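Local coordinates for protein beta-galactosidase (Marinomonas sp. ef1, PDB 6Y2K) that probably hydrolyses terminal beta-D-galactosyl residues from beta-galactosides, as a cold-active GH42 glycosidase that assembles into a hexamer, at residues M244-A249 and E275-E280; Y418-S423 and Y433-W438. One frame throughout, in Å; residues are numbered along the deposited sequence. Where two conformers were deposited one is given.

Contact 1: M244-A249 and E275-E280; sequences MGFFTA and EPLYTE
F246 carries this contact: its ring and CB meet E275, L277 and Y278, with no direct hydrogen bond between the two segments. The first kind of interaction is CH-pi. E275 lays its CG over one face of the F246 ring, 4.2 Å from the ring centroid and 21° off the normal, displaced toward the rim. The E275 chain bends at chi2 (-60°). This bend turns the carboxylate back along F246, nearly parallel to the ring at 14°, and brings OE1 to 3.6 Å from F246 CB.

The second kind is apolar. L277 comes in nearly at a right angle and sets CD2 3.6 Å from F246 CE1, oblique to the ring. Y278 also crosses at about a right angle, with its CZ 4.1 Å from F246 CZ. Its polar OH lies closer, 3.2 Å from F246 CZ and oblique to the ring, and is hydrogen-bonded to Y440 OH.

The third kind is polar and runs through water. One water donates to F246 O at 2.9 Å and to E275 OE2 at 2.7 Å. It links the carboxylate to the backbone carbonyl of F246. With the ring cut back to an alanine, L277 CD2 and Y278 OH would probably face a gap, and E275 would keep the water as its main tie here.

Both segments are TIM-barrel loops. Residues 244-249 follow the fifth barrel strand, 238-244. Residues 275-280 come after the sixth, 261-266, and helix 268-274. Both loops lie beyond the C-terminal strand ends, where TIM barrels carry their active site, probably here too. F246 also meets H298 of helix 294-305 edge-to-face. L277 reaches F437 and Y440 on helix 435-448 of the trimerisation domain.

Contact 2: Y418-S423 and Y433-W438; sequences YDACWS and YRYFFW
Y435 turns one face of its ring to the helix turn at A420 and C421. In the first shell, C421 lies against the CD2 corner of the ring. Its CA and CB approach Y435 CD2 equally, each at 3.4 Å. C421 N lies above the face, offset toward the rim. A420 CB covers the phenol end, 4.1 Å from Y435 CZ. The sulfur takes another route. C421 SG stands at the ring edge, 5.0 Å from the centroid and 74° off the normal, a Cys sulfur-aromatic contact. SG is anti to the backbone N of C421 (chi1 -168°), which carries it past the rim instead of over the face.

No hydrogen bond links the two segments, so the contact rests on the fit of ring against helix. The CA atoms of C421 and Y435 are 5.7 Å apart, close enough for the ring to lie against backbone as well as side chains.

The next shell holds these groups in place. Y435 OH is hydrogen-bonded to D417 N, just before the first segment, which fixes the far end of the ring. The turn it packs on is held by the backbone bond from W422 N to Y418 O at 3.0 Å. R434 is the N-cap residue of the second helix, and its O accepts from W438 N at 3.0 Å. Y435 therefore projects from the very first turn.

The contact joins the starts of two consecutive helices of the trimerisation domain. Helix 418-426 follows strand 412-415, and helix 435-448 leads to strand 453-456, its neighbour in the domain's mixed sheet. Y435 also touches L424 farther along helix 418-426. On another side of that helix, W422 packs on helix 205-233 of the barrel, and C421 touches the barrel loop at T248.

Overall arrangement
Contacts 1 and 2 follow one another along the chain, and their centres lie 12 Å apart. They meet directly across the boundary between TIM barrel and trimerisation domain. T248 O and W422 NE1, 2.8 Å apart, probably form a hydrogen bond. Packing adds F246 CD1 against F436 CE1 at 3.7 Å and L277 N against F437 CZ at 3.5 Å. The loops of contact 1 lie beyond the C-terminal ends of the barrel strands, where TIM-barrel enzymes such as GH42 glycosidases have their catalytic site. The E275 side chain is about 4 Å, and that of C421 about 6 Å, from bound glycerol, probably from the crystallisation liquor.

Contact 1: M244-A249 and E275-E280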
loop_
_atom_site.group_PDB
_atom_site.type_symbol
_atom_site.label_atom_id
_atom_site.label_comp_id
_atom_site.label_asym_id
_atom_site.label_seq_id
_atom_site.Cartn_x
_atom_site.Cartn_y
_atom_site.Cartn_z
ATOM N N MET A 244 -28.418 -29.318 -5.454
ATOM C CA MET A 244 -27.501 -28.521 -4.638
ATOM C C MET A 244 -27.058 -27.245 -5.330
ATOM O O MET A 244 -27.184 -27.106 -6.548
ATOM C CB MET A 244 -26.276 -29.354 -4.278
ATOM C CG MET A 244 -26.597 -30.579 -3.434
ATOM S SD MET A 244 -25.193 -31.684 -3.238
ATOM C CE MET A 244 -25.096 -32.427 -4.864
ATOM N N GLY A 245 -26.546 -26.312 -4.531
ATOM C CA GLY A 245 -25.879 -25.127 -5.051
ATOM C C GLY A 245 -24.500 -25.497 -5.576
ATOM O O GLY A 245 -23.800 -26.297 -4.965
ATOM N N PHE A 246 -24.119 -24.942 -6.720
ATOM C CA PHE A 246 -22.718 -24.939 -7.176
ATOM C C PHE A 246 -22.258 -26.364 -7.447
ATOM O O PHE A 246 -21.203 -26.797 -6.976
ATOM C CB PHE A 246 -21.822 -24.195 -6.157
ATOM C CG PHE A 246 -22.364 -22.848 -5.787
ATOM C CD1 PHE A 246 -22.118 -21.745 -6.599
ATOM C CD2 PHE A 246 -23.192 -22.691 -4.679
ATOM C CE1 PHE A 246 -22.649 -20.504 -6.290
ATOM C CE2 PHE A 246 -23.741 -21.459 -4.379
ATOM C CZ PHE A 246 -23.460 -20.359 -5.180
ATOM N N PHE A 247 -23.088 -27.090 -8.197
ATOM C CA PHE A 247 -22.865 -28.510 -8.474
ATOM C C PHE A 247 -23.344 -28.867 -9.876
ATOM O O PHE A 247 -24.528 -28.732 -10.193
ATOM C CB PHE A 247 -23.546 -29.413 -7.436
ATOM C CG PHE A 247 -23.075 -30.827 -7.515
ATOM C CD1 PHE A 247 -21.896 -31.209 -6.889
ATOM C CD2 PHE A 247 -23.747 -31.750 -8.311
ATOM C CE1 PHE A 247 -21.424 -32.505 -7.012
ATOM C CE2 PHE A 247 -23.286 -33.047 -8.435
ATOM C CZ PHE A 247 -22.117 -33.425 -7.792
ATOM N N THR A 248 -22.428 -29.350 -10.707
ATOM C CA THR A 248 -22.692 -29.513 -12.132
ATOM C C THR A 248 -22.340 -30.880 -12.726
ATOM O O THR A 248 -22.386 -31.042 -13.946
ATOM C CB THR A 248 -21.924 -28.432 -12.904
ATOM O OG1 THR A 248 -20.540 -28.510 -12.556
ATOM C CG2 THR A 248 -22.445 -27.068 -12.550
ATOM N N ALA A 249 -22.039 -31.865 -11.881
ATOM C CA ALA A 249 -21.454 -33.126 -12.352
ATOM C C ALA A 249 -22.418 -34.088 -13.055
ATOM O O ALA A 249 -21.951 -35.006 -13.723
ATOM C CB ALA A 249 -20.749 -33.842 -11.209
ATOM N N GLU A 275 -16.999 -21.255 -1.663
ATOM C CA GLU A 275 -16.843 -21.297 -3.130
ATOM C C GLU A 275 -15.790 -20.329 -3.693
ATOM O O GLU A 275 -15.844 -19.133 -3.408
ATOM C CB GLU A 275 -18.184 -21.035 -3.834
ATOM C CG GLU A 275 -19.253 -22.091 -3.592
ATOM C CD GLU A 275 -18.877 -23.487 -4.058
ATOM O OE1 GLU A 275 -19.394 -24.463 -3.466
ATOM O OE2 GLU A 275 -18.084 -23.612 -5.017
ATOM N N PRO A 276 -14.846 -20.832 -4.514
ATOM C CA PRO A 276 -13.890 -19.920 -5.161
ATOM C C PRO A 276 -14.484 -18.915 -6.141
ATOM O O PRO A 276 -13.809 -17.953 -6.492
ATOM C CB PRO A 276 -12.937 -20.870 -5.899
ATOM C CG PRO A 276 -13.003 -22.132 -5.127
ATOM C CD PRO A 276 -14.438 -22.241 -4.681
ATOM N N LEU A 277 -15.716 -19.133 -6.601
ATOM C CA LEU A 277 -16.465 -18.126 -7.382
ATOM C C LEU A 277 -16.378 -16.703 -6.798
ATOM O O LEU A 277 -16.236 -15.721 -7.532
ATOM C CB LEU A 277 -17.939 -18.543 -7.438
ATOM C CG LEU A 277 -18.971 -17.575 -8.016
ATOM C CD1 LEU A 277 -18.714 -17.346 -9.489
ATOM C CD2 LEU A 277 -20.367 -18.129 -7.803
ATOM N N TYR A 278 -16.502 -16.599 -5.480
ATOM C CA TYR A 278 -16.653 -15.305 -4.836
ATOM C C TYR A 278 -15.319 -14.641 -4.514
ATOM O O TYR A 278 -14.351 -15.313 -4.150
ATOM C CB TYR A 278 -17.509 -15.451 -3.580
ATOM C CG TYR A 278 -18.908 -15.942 -3.887
ATOM C CD1 TYR A 278 -19.769 -15.187 -4.688
ATOM C CD2 TYR A 278 -19.373 -17.166 -3.396
ATOM C CE1 TYR A 278 -21.050 -15.631 -4.982
ATOM C CE2 TYR A 278 -20.652 -17.615 -3.683
ATOM C CZ TYR A 278 -21.495 -16.838 -4.471
ATOM O OH TYR A 278 -22.784 -17.262 -4.760
ATOM N N THR A 279 -15.283 -13.316 -4.664
ATOM C CA THR A 279 -14.104 -12.524 -4.347
ATOM C C THR A 279 -13.946 -12.354 -2.846
ATOM O O THR A 279 -14.880 -12.585 -2.066
ATOM C CB THR A 279 -14.174 -11.117 -4.959
ATOM O OG1 THR A 279 -15.296 -10.406 -4.414
ATOM C CG2 THR A 279 -14.269 -11.185 -6.485
ATOM N N GLU A 280 -12.758 -11.910 -2.450
ATOM C CA GLU A 280 -12.505 -11.610 -1.035
ATOM C C GLU A 280 -13.457 -10.524 -0.520
ATOM O O GLU A 280 -14.019 -10.669 0.573
ATOM C CB GLU A 280 -11.033 -11.251 -0.772
ATOM C CG GLU A 280 -10.207 -12.452 -0.321
ATOM C CD GLU A 280 -10.568 -13.719 -1.076
ATOM O OE1 GLU A 280 -10.768 -14.788 -0.462
ATOM O OE2 GLU A 280 -10.675 -13.634 -2.313
HETATM O O HOH W 1 -18.557 -25.737 -6.607
#

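Contact 2: Y418-S423 and Y433-W438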
loop_
_atom_site.group_PDB
_atom_site.type_symbol
_atom_site.label_atom_id
_atom_site.label_comp_id
_atom_site.label_asym_id
_atom_site.label_seq_id
_atom_site.Cartn_x
_atom_site.Cartn_y
_atom_site.Cartn_z
ATOM N N TYR A 418 -25.608 -28.273 -19.185
ATOM C CA TYR A 418 -24.649 -29.115 -18.450
ATOM C C TYR A 418 -23.571 -29.720 -19.365
ATOM O O TYR A 418 -22.403 -29.804 -18.982
ATOM C CB TYR A 418 -25.364 -30.200 -17.637
ATOM C CG TYR A 418 -26.092 -29.631 -16.446
ATOM C CD1 TYR A 418 -25.433 -29.424 -15.232
ATOM C CD2 TYR A 418 -27.436 -29.272 -16.532
ATOM C CE1 TYR A 418 -26.097 -28.883 -14.138
ATOM C CE2 TYR A 418 -28.108 -28.731 -15.443
ATOM C CZ TYR A 418 -27.431 -28.538 -14.249
ATOM O OH TYR A 418 -28.093 -27.995 -13.173
ATOM N N ASP A 419 -23.950 -30.090 -20.582
ATOM C CA ASP A 419 -22.986 -30.644 -21.520
ATOM C C ASP A 419 -21.902 -29.625 -21.880
ATOM O O ASP A 419 -20.724 -29.980 -21.948
ATOM C CB ASP A 419 -23.666 -31.189 -22.779
ATOM C CG ASP A 419 -22.807 -32.189 -23.506
ATOM O OD1 ASP A 419 -22.723 -33.341 -23.025
ATOM O OD2 ASP A 419 -22.211 -31.822 -24.547
ATOM N N ALA A 420 -22.300 -28.367 -22.090
ATOM C CA ALA A 420 -21.350 -27.266 -22.309
ATOM C C ALA A 420 -20.446 -27.066 -21.088
ATOM O O ALA A 420 -19.234 -26.900 -21.231
ATOM C CB ALA A 420 -22.081 -25.967 -22.636
ATOM N N CYS A 421 -21.040 -27.102 -19.898
ATOM C CA CYS A 421 -20.276 -27.014 -18.648
ATOM C C CYS A 421 -19.153 -28.057 -18.571
ATOM O O CYS A 421 -18.004 -27.722 -18.266
ATOM C CB CYS A 421 -21.205 -27.161 -17.441
ATOM S SG CYS A 421 -20.418 -26.736 -15.882
ATOM N N TRP A 422 -19.481 -29.308 -18.886
ATOM C CA TRP A 422 -18.501 -30.404 -18.888
ATOM C C TRP A 422 -17.396 -30.168 -19.923
ATOM O O TRP A 422 -16.208 -30.280 -19.605
ATOM C CB TRP A 422 -19.176 -31.757 -19.152
ATOM C CG TRP A 422 -20.311 -32.083 -18.219
ATOM C CD1 TRP A 422 -20.459 -31.658 -16.932
ATOM C CD2 TRP A 422 -21.434 -32.933 -18.492
ATOM N NE1 TRP A 422 -21.619 -32.168 -16.395
ATOM C CE2 TRP A 422 -22.232 -32.958 -17.329
ATOM C CE3 TRP A 422 -21.844 -33.669 -19.607
ATOM C CZ2 TRP A 422 -23.413 -33.704 -17.244
ATOM C CZ3 TRP A 422 -23.028 -34.408 -19.528
ATOM C CH2 TRP A 422 -23.797 -34.415 -18.350
ATOM N N SER A 423 -17.791 -29.819 -21.143
ATOM C CA SER A 423 -16.846 -29.512 -22.212
ATOM C C SER A 423 -15.845 -28.424 -21.793
ATOM O O SER A 423 -14.628 -28.629 -21.844
ATOM C CB SER A 423 -17.592 -29.088 -23.485
ATOM O OG SER A 423 -16.672 -28.602 -24.460
ATOM N N TYR A 433 -10.761 -19.084 -16.556
ATOM C CA TYR A 433 -12.091 -19.219 -17.148
ATOM C C TYR A 433 -12.830 -20.426 -16.572
ATOM O O TYR A 433 -12.300 -21.530 -16.553
ATOM C CB TYR A 433 -12.001 -19.379 -18.674
ATOM C CG TYR A 433 -13.366 -19.494 -19.341
ATOM C CD1 TYR A 433 -14.086 -20.694 -19.321
ATOM C CD2 TYR A 433 -13.950 -18.392 -19.967
ATOM C CE1 TYR A 433 -15.340 -20.791 -19.908
ATOM C CE2 TYR A 433 -15.205 -18.478 -20.564
ATOM C CZ TYR A 433 -15.898 -19.680 -20.533
ATOM O OH TYR A 433 -17.149 -19.766 -21.119
ATOM N N ARG A 434 -14.079 -20.202 -16.169
ATOM C CA ARG A 434 -14.968 -21.256 -15.718
ATOM C C ARG A 434 -16.375 -20.977 -16.252
ATOM O O ARG A 434 -16.902 -19.887 -16.043
ATOM C CB ARG A 434 -14.963 -21.280 -14.199
ATOM C CG ARG A 434 -15.315 -22.615 -13.601
ATOM C CD ARG A 434 -14.099 -23.501 -13.404
ATOM N NE ARG A 434 -14.331 -24.433 -12.310
ATOM C CZ ARG A 434 -13.912 -24.242 -11.064
ATOM N NH1 ARG A 434 -14.185 -25.143 -10.137
ATOM N NH2 ARG A 434 -13.210 -23.167 -10.745
ATOM N N TYR A 435 -16.969 -21.946 -16.949
ATOM C CA TYR A 435 -18.306 -21.783 -17.529
ATOM C C TYR A 435 -19.310 -21.296 -16.491
ATOM O O TYR A 435 -20.011 -20.315 -16.716
ATOM C CB TYR A 435 -18.793 -23.097 -18.118
ATOM C CG TYR A 435 -20.216 -23.092 -18.668
ATOM C CD1 TYR A 435 -20.534 -22.388 -19.820
ATOM C CD2 TYR A 435 -21.238 -23.807 -18.039
ATOM C CE1 TYR A 435 -21.823 -22.398 -20.347
ATOM C CE2 TYR A 435 -22.528 -23.827 -18.558
ATOM C CZ TYR A 435 -22.812 -23.127 -19.715
ATOM O OH TYR A 435 -24.079 -23.136 -20.250
ATOM N N PHE A 436 -19.363 -21.982 -15.358
ATOM C CA PHE A 436 -20.300 -21.620 -14.300
ATOM C C PHE A 436 -20.090 -20.182 -13.805
ATOM O O PHE A 436 -21.063 -19.447 -13.600
ATOM C CB PHE A 436 -20.221 -22.600 -13.121
ATOM C CG PHE A 436 -21.339 -22.432 -12.138
ATOM C CD1 PHE A 436 -21.285 -21.444 -11.164
ATOM C CD2 PHE A 436 -22.464 -23.235 -12.212
ATOM C CE1 PHE A 436 -22.327 -21.278 -10.272
ATOM C CE2 PHE A 436 -23.512 -23.073 -11.324
ATOM C CZ PHE A 436 -23.440 -22.096 -10.352
ATOM N N PHE A 437 -18.828 -19.789 -13.613
ATOM C CA PHE A 437 -18.512 -18.439 -13.133
ATOM C C PHE A 437 -19.015 -17.403 -14.147
ATOM O O PHE A 437 -19.619 -16.403 -13.770
ATOM C CB PHE A 437 -17.003 -18.225 -12.937
ATOM C CG PHE A 437 -16.373 -19.012 -11.811
ATOM C CD1 PHE A 437 -17.012 -20.077 -11.164
ATOM C CD2 PHE A 437 -15.056 -18.722 -11.452
ATOM C CE1 PHE A 437 -16.363 -20.793 -10.165
ATOM C CE2 PHE A 437 -14.410 -19.436 -10.455
ATOM C CZ PHE A 437 -15.065 -20.474 -9.812
ATOM N N TRP A 438 -18.742 -17.646 -15.423
ATOM C CA TRP A 438 -19.147 -16.736 -16.499
ATOM C C TRP A 438 -20.675 -16.603 -16.560
ATOM O O TRP A 438 -21.184 -15.483 -16.632
ATOM C CB TRP A 438 -18.567 -17.200 -17.842
ATOM C CG TRP A 438 -19.014 -16.394 -19.038
ATOM C CD1 TRP A 438 -19.694 -16.862 -20.111
ATOM C CD2 TRP A 438 -18.808 -14.990 -19.271
ATOM N NE1 TRP A 438 -19.936 -15.848 -21.007
ATOM C CE2 TRP A 438 -19.405 -14.686 -20.519
ATOM C CE3 TRP A 438 -18.189 -13.960 -18.548
ATOM C CZ2 TRP A 438 -19.389 -13.388 -21.074
ATOM C CZ3 TRP A 438 -18.177 -12.666 -19.091
ATOM C CH2 TRP A 438 -18.788 -12.393 -20.340
#